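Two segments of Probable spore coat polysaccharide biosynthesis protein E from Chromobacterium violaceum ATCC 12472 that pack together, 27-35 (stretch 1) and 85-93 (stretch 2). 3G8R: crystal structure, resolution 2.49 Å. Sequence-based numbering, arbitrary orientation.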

# COMPACT_ATOMS: atom_id res chain seq x y z
N ILE A 27 -6.72 -13.68 -27.11
CA ILE A 27 -7.72 -12.74 -26.61
C ILE A 27 -8.83 -13.53 -25.92
O ILE A 27 -9.22 -13.21 -24.79
CB ILE A 27 -8.34 -11.93 -27.73
CG1 ILE A 27 -7.47 -10.72 -28.04
CG2 ILE A 27 -9.77 -11.50 -27.38
CD1 ILE A 27 -7.45 -10.33 -29.55
N ARG A 28 -9.30 -14.58 -26.60
CA ARG A 28 -10.46 -15.34 -26.15
C ARG A 28 -10.19 -16.07 -24.85
O ARG A 28 -11.09 -16.28 -24.07
CB ARG A 28 -10.92 -16.35 -27.21
CG ARG A 28 -11.55 -15.73 -28.43
CD ARG A 28 -11.67 -16.75 -29.55
NE ARG A 28 -12.18 -16.11 -30.77
CZ ARG A 28 -12.51 -16.74 -31.91
NH1 ARG A 28 -12.39 -18.06 -32.03
NH2 ARG A 28 -12.95 -16.02 -32.94
N ALA A 29 -8.95 -16.48 -24.62
CA ALA A 29 -8.62 -17.14 -23.36
C ALA A 29 -8.51 -16.08 -22.27
O ALA A 29 -9.04 -16.25 -21.17
CB ALA A 29 -7.34 -17.95 -23.48
N ILE A 30 -7.88 -14.96 -22.58
CA ILE A 30 -7.90 -13.89 -21.63
C ILE A 30 -9.33 -13.49 -21.26
O ILE A 30 -9.60 -13.29 -20.08
CB ILE A 30 -7.02 -12.70 -22.02
CG1 ILE A 30 -5.55 -13.13 -22.13
CG2 ILE A 30 -7.12 -11.57 -21.01
CD1 ILE A 30 -4.98 -13.96 -20.98
N ARG A 31 -10.28 -13.44 -22.20
CA ARG A 31 -11.66 -13.13 -21.76
C ARG A 31 -12.18 -14.16 -20.78
O ARG A 31 -12.80 -13.77 -19.79
CB ARG A 31 -12.69 -12.93 -22.86
CG ARG A 31 -14.04 -12.60 -22.22
CD ARG A 31 -14.99 -11.85 -23.10
NE ARG A 31 -15.87 -12.74 -23.87
CZ ARG A 31 -17.18 -12.91 -23.63
NH1 ARG A 31 -17.79 -12.24 -22.66
NH2 ARG A 31 -17.88 -13.75 -24.39
N GLU A 32 -11.91 -15.44 -21.03
CA GLU A 32 -12.21 -16.53 -20.08
C GLU A 32 -11.62 -16.29 -18.69
O GLU A 32 -12.25 -16.62 -17.68
CB GLU A 32 -11.69 -17.87 -20.60
CG GLU A 32 -12.75 -18.69 -21.30
CD GLU A 32 -12.28 -20.11 -21.62
OE1 GLU A 32 -12.34 -20.49 -22.82
OE2 GLU A 32 -11.85 -20.85 -20.69
N SER A 33 -10.42 -15.72 -18.62
CA SER A 33 -9.81 -15.47 -17.33
C SER A 33 -10.55 -14.39 -16.57
O SER A 33 -10.65 -14.46 -15.33
CB SER A 33 -8.35 -15.11 -17.47
OG SER A 33 -7.68 -16.18 -18.11
N CYS A 34 -11.09 -13.40 -17.29
CA CYS A 34 -11.84 -12.32 -16.66
C CYS A 34 -13.21 -12.72 -16.07
O CYS A 34 -13.91 -11.88 -15.51
CB CYS A 34 -12.08 -11.21 -17.66
SG CYS A 34 -10.62 -10.54 -18.31
N GLN A 35 -13.61 -13.97 -16.22
CA GLN A 35 -14.99 -14.33 -15.88
C GLN A 35 -15.24 -13.95 -14.44
O GLN A 35 -14.52 -14.41 -13.55
CB GLN A 35 -15.23 -15.83 -16.15
CG GLN A 35 -16.30 -16.55 -15.31
CD GLN A 35 -17.63 -16.77 -16.03
OE1 GLN A 35 -18.45 -17.59 -15.60
NE2 GLN A 35 -17.87 -16.02 -17.11
N ALA A 85 -10.53 -6.05 -34.07
CA ALA A 85 -11.88 -6.46 -34.30
C ALA A 85 -12.31 -7.41 -33.19
O ALA A 85 -13.31 -7.14 -32.51
CB ALA A 85 -12.00 -7.09 -35.64
N GLU A 86 -11.54 -8.47 -32.97
CA GLU A 86 -11.78 -9.38 -31.84
C GLU A 86 -11.71 -8.63 -30.50
O GLU A 86 -12.69 -8.64 -29.75
CB GLU A 86 -10.82 -10.56 -31.82
CG GLU A 86 -11.21 -11.76 -32.71
CD GLU A 86 -12.43 -12.58 -32.21
OE1 GLU A 86 -12.41 -13.06 -31.05
OE2 GLU A 86 -13.38 -12.78 -33.02
N MSE A 87 -10.58 -7.98 -30.20
CA MSE A 87 -10.50 -7.20 -28.96
C MSE A 87 -11.86 -6.63 -28.61
O MSE A 87 -12.42 -6.93 -27.57
CB MSE A 87 -9.49 -6.06 -29.09
CG MSE A 87 -8.09 -6.49 -28.85
SE MSE A 87 -6.76 -5.34 -29.30
CE MSE A 87 -5.54 -6.61 -29.19
N LYS A 88 -12.40 -5.82 -29.52
CA LYS A 88 -13.67 -5.13 -29.29
C LYS A 88 -14.82 -6.10 -29.24
O LYS A 88 -15.70 -5.96 -28.39
CB LYS A 88 -13.89 -4.06 -30.36
CG LYS A 88 -12.84 -2.95 -30.31
CD LYS A 88 -12.84 -2.13 -31.59
CE LYS A 88 -12.62 -0.65 -31.30
NZ LYS A 88 -13.05 0.22 -32.44
N ALA A 89 -14.80 -7.09 -30.12
CA ALA A 89 -15.79 -8.16 -30.08
C ALA A 89 -16.01 -8.74 -28.68
O ALA A 89 -17.14 -9.02 -28.30
CB ALA A 89 -15.41 -9.24 -31.02
N ASN A 90 -14.93 -8.89 -27.91
CA ASN A 90 -14.99 -9.50 -26.58
C ASN A 90 -15.24 -8.47 -25.47
O ASN A 90 -15.44 -8.82 -24.31
CB ASN A 90 -13.71 -10.29 -26.28
CG ASN A 90 -13.50 -11.47 -27.22
OD1 ASN A 90 -13.69 -12.61 -26.84
ND2 ASN A 90 -13.07 -11.19 -28.44
N GLY A 91 -15.23 -7.19 -25.82
CA GLY A 91 -15.56 -6.18 -24.84
C GLY A 91 -14.33 -5.56 -24.24
O GLY A 91 -14.37 -5.02 -23.13
N PHE A 92 -13.23 -5.59 -24.97
CA PHE A 92 -12.04 -4.96 -24.48
C PHE A 92 -11.93 -3.58 -25.05
O PHE A 92 -12.15 -3.39 -26.23
CB PHE A 92 -10.82 -5.76 -24.89
CG PHE A 92 -10.71 -7.07 -24.18
CD1 PHE A 92 -10.48 -7.11 -22.81
CD2 PHE A 92 -10.81 -8.26 -24.87
CE1 PHE A 92 -10.36 -8.31 -22.15
CE2 PHE A 92 -10.69 -9.48 -24.21
CZ PHE A 92 -10.48 -9.51 -22.85
N LYS A 93 -11.60 -2.61 -24.22
CA LYS A 93 -10.98 -1.39 -24.74
C LYS A 93 -9.78 -1.77 -25.64
O LYS A 93 -8.89 -2.52 -25.21
CB LYS A 93 -10.53 -0.47 -23.59
CG LYS A 93 -11.39 0.78 -23.40
CD LYS A 93 -11.68 1.06 -21.93
CE LYS A 93 -13.08 0.53 -21.50
NZ LYS A 93 -13.61 1.16 -20.22

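The two stretches meet along helices that run in nearly the same direction: the axes of 27-33 and 85-89 diverge by 19° and approach to 10.2 Å, and the contact buries 441 Å² in total. The register is set by Ile-27 CA and Met-87 CA, 6.6 Å apart, and by Arg-31 CA and Asn-90 CA, 6.9 Å apart, so that one turn on each side advances the contact together.

The charged interaction is a bidentate salt bridge. Arg-28 NE donates to Glu-86 OE1 at 3.1 Å with an N-H...O angle of 170°, and Arg-28 NH2 makes a weak hydrogen bond to Glu-86 OE2 at 3.3 Å, also at 170°. OE1 lies at the edge of the guanidinium, near its plane, where the N-H bonds point. The CA-to-CB bond of Arg-28 is directed sideways, yet an extended chain (chi2 and chi3 both t) brings the guanidinium to the carboxylate.

A second polar network, internal to stretch 2, holds the acceptor in place. Asn-90 ND2 donates to the backbone Glu-86 O at 2.9 Å and to the side-chain Glu-86 OE1 at 3.3 Å, so OE1 accepts from both Asn-90 and Arg-28. The same amide packs against stretch 1, with Asn-90 ND2 3.5 Å from Ile-27 CG2. Arg-31 adds a close approach rather than an assigned hydrogen bond: its CD is 3.3 Å from Asn-90 O, and its NE is 3.7 Å from Asn-90 OD1, which sits obliquely to the guanidinium.

Apolar packing centers on Ile-27 and Phe-92, both buried and both with CA-to-CB directed toward the other stretch. Ile-27 CD1 reaches Met-87 CG, of a selenomethionine, at 4.0 Å and Glu-86 CB at 4.1 Å, while Ile-27 CG2 lies 3.9 Å from Phe-92 CE2. The two ends of the isoleucine thus touch different parts of stretch 2. The Phe-92 ring continues the contact along the first helix: Arg-31 CA is 4.0 Å from Phe-92 CZ and Cys-34 SG is 4.4 Å from Phe-92 CE1, both at the ring edge, whereas Ile-30 CG2 approaches Phe-92 CZ obliquely at 4.3 Å.

Backbone geometry carries Phe-92 beyond the helix. Gly-91 has phi/psi of 99/26°, and Phe-92 N bonds to Met-87 O at 3.0 Å while Gly-91 N bonds to Lys-88 O at 2.9 Å, a Schellman motif. At these angles a CB would be jammed against the preceding carbonyl O, which by itself calls for glycine.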